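PDB 2CAY: vacuolar protein sorting protein 36 from Saccharomyces cerevisiae, which probably binds membrane lipids through this split PH (GLUE) domain and, as part of ESCRT-II, serves protein sorting into multivesicular bodies. Local coordinates for residues 55-60 / 125-130. Residues are numbered along the deposited sequence; the frame is centred on the assembly and turned at random.
Sequences IFLTSQ and SQATER
The C-terminal helix of this PH domain, helix 122-137, packs on strand 53-58 of one beta sheet; between 55-60 and 125-130 the contact rests on Leu-57, which meets Ala-127 and Thr-128. With CG anti to the backbone N (chi1 173°), the leucine reaches out from the strand and sets its two methyls on neighbouring helix residues. CD2 lies against the peptide joining Ala-127 to Thr-128, 3.5 Å from both C and O of Ala-127, and touches that residue's CB at 3.6 Å. The other methyl, CD1, comes to 3.7 Å from OG1 of Thr-128, a van der Waals contact. This buried hydroxyl has its hydrogen-bond partner in the carbonyl O of Phe-124, one turn back. The leucine therefore packs on one methyl, a peptide group and a satisfied hydroxyl. Phe-124 and Ala-131 also touch Leu-57, while Thr-128 reaches Val-85 of strand 82-88 in the other sheet. An alanine in place of Leu-57 would remove the branch beyond CB and would probably leave a gap between strand and helix beside Ala-127 and Thr-128. A C-terminal helix that meets both sheets in this way, capping one open end of two nearly orthogonal antiparallel sheets, is characteristic of the PH fold.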
loop_
_atom_site.group_PDB
_atom_site.type_symbol
_atom_site.label_atom_id
_atom_site.label_comp_id
_atom_site.label_asym_id
_atom_site.label_seq_id
_atom_site.Cartn_x
_atom_site.Cartn_y
_atom_site.Cartn_z
ATOM N N ILE A 55 -9.392 17.253 14.841
ATOM C CA ILE A 55 -9.996 17.174 13.536
ATOM C C ILE A 55 -11.484 16.884 13.736
ATOM O O ILE A 55 -11.841 16.021 14.549
ATOM C CB ILE A 55 -9.238 16.137 12.599
ATOM C CG1 ILE A 55 -9.535 16.387 11.117
ATOM C CG2 ILE A 55 -9.543 14.687 12.983
ATOM C CD1 ILE A 55 -8.767 17.598 10.528
ATOM N N PHE A 56 -12.338 17.648 13.054
ATOM C CA PHE A 56 -13.801 17.494 13.147
ATOM C C PHE A 56 -14.330 17.108 11.785
ATOM O O PHE A 56 -13.987 17.751 10.773
ATOM C CB PHE A 56 -14.508 18.825 13.498
ATOM C CG PHE A 56 -14.309 19.306 14.899
ATOM C CD1 PHE A 56 -13.049 19.693 15.356
ATOM C CD2 PHE A 56 -15.391 19.416 15.759
ATOM C CE1 PHE A 56 -12.869 20.172 16.679
ATOM C CE2 PHE A 56 -15.223 19.890 17.080
ATOM C CZ PHE A 56 -13.966 20.269 17.530
ATOM N N LEU A 57 -15.193 16.109 11.746
ATOM C CA LEU A 57 -15.957 15.820 10.563
ATOM C C LEU A 57 -17.371 16.342 10.792
ATOM O O LEU A 57 -18.012 16.019 11.824
ATOM C CB LEU A 57 -16.006 14.301 10.289
ATOM C CG LEU A 57 -16.941 13.883 9.129
ATOM C CD1 LEU A 57 -16.245 14.214 7.787
ATOM C CD2 LEU A 57 -17.160 12.359 9.232
ATOM N N THR A 58 -17.867 17.118 9.831
ATOM C CA THR A 58 -19.258 17.532 9.848
ATOM C C THR A 58 -19.929 16.969 8.621
ATOM O O THR A 58 -19.282 16.392 7.720
ATOM C CB THR A 58 -19.453 19.095 9.887
ATOM O OG1 THR A 58 -19.218 19.634 8.585
ATOM C CG2 THR A 58 -18.561 19.802 10.919
ATOM N N SER A 59 -21.245 17.144 8.578
ATOM C CA SER A 59 -22.049 16.858 7.425
ATOM C C SER A 59 -21.560 17.553 6.119
ATOM O O SER A 59 -21.881 17.094 5.044
ATOM C CB SER A 59 -23.534 17.264 7.705
ATOM O OG SER A 59 -23.648 18.547 8.332
ATOM N N GLN A 60 -20.793 18.632 6.226
ATOM C CA GLN A 60 -20.381 19.407 5.060
ATOM C C GLN A 60 -18.883 19.505 4.877
ATOM O O GLN A 60 -18.433 19.778 3.773
ATOM C CB GLN A 60 -20.894 20.852 5.191
ATOM C CG GLN A 60 -22.422 20.959 5.265
ATOM C CD GLN A 60 -22.878 22.400 5.365
ATOM O OE1 GLN A 60 -22.148 23.311 5.004
ATOM N NE2 GLN A 60 -24.097 22.608 5.862
ATOM N N SER A 125 -11.794 7.883 9.821
ATOM C CA SER A 125 -11.730 7.611 8.389
ATOM C C SER A 125 -13.006 6.939 7.908
ATOM O O SER A 125 -13.523 7.278 6.858
ATOM C CB SER A 125 -10.519 6.751 8.055
ATOM O OG SER A 125 -9.336 7.437 8.444
ATOM N N GLN A 126 -13.502 5.969 8.681
ATOM C CA GLN A 126 -14.763 5.297 8.317
ATOM C C GLN A 126 -15.948 6.285 8.245
ATOM O O GLN A 126 -16.752 6.247 7.297
ATOM C CB GLN A 126 -15.055 4.170 9.324
ATOM C CG GLN A 126 -14.136 2.938 9.046
ATOM C CD GLN A 126 -14.232 1.844 10.119
ATOM O OE1 GLN A 126 -14.622 2.101 11.262
ATOM N NE2 GLN A 126 -13.863 0.614 9.746
ATOM N N ALA A 127 -16.038 7.173 9.220
ATOM C CA ALA A 127 -17.103 8.175 9.252
ATOM C C ALA A 127 -16.956 9.133 8.025
ATOM O O ALA A 127 -17.929 9.512 7.384
ATOM C CB ALA A 127 -17.017 8.962 10.551
ATOM N N THR A 128 -15.721 9.498 7.699
ATOM C CA THR A 128 -15.459 10.402 6.559
ATOM C C THR A 128 -15.841 9.742 5.229
ATOM O O THR A 128 -16.463 10.381 4.379
ATOM C CB THR A 128 -13.963 10.854 6.523
ATOM O OG1 THR A 128 -13.641 11.548 7.744
ATOM C CG2 THR A 128 -13.725 11.809 5.316
ATOM N N GLU A 129 -15.480 8.468 5.062
ATOM C CA GLU A 129 -15.900 7.695 3.880
ATOM C C GLU A 129 -17.427 7.739 3.684
ATOM O O GLU A 129 -17.919 7.932 2.556
ATOM C CB GLU A 129 -15.444 6.238 3.988
ATOM C CG GLU A 129 -13.942 5.996 3.752
ATOM C CD GLU A 129 -13.492 4.517 3.986
ATOM O OE1 GLU A 129 -14.184 3.741 4.714
ATOM O OE2 GLU A 129 -12.387 4.153 3.481
ATOM N N ARG A 130 -18.165 7.592 4.787
ATOM C CA ARG A 130 -19.627 7.574 4.750
ATOM C C ARG A 130 -20.191 8.954 4.413
ATOM O O ARG A 130 -21.102 9.032 3.600
ATOM C CB ARG A 130 -20.209 7.062 6.074
ATOM C CG ARG A 130 -21.738 6.907 6.079
ATOM C CD ARG A 130 -22.246 6.141 7.309
ATOM N NE ARG A 130 -21.907 4.724 7.179
ATOM C CZ ARG A 130 -22.778 3.729 7.021
ATOM N NH1 ARG A 130 -24.094 3.951 7.039
ATOM N NH2 ARG A 130 -22.317 2.494 6.875
#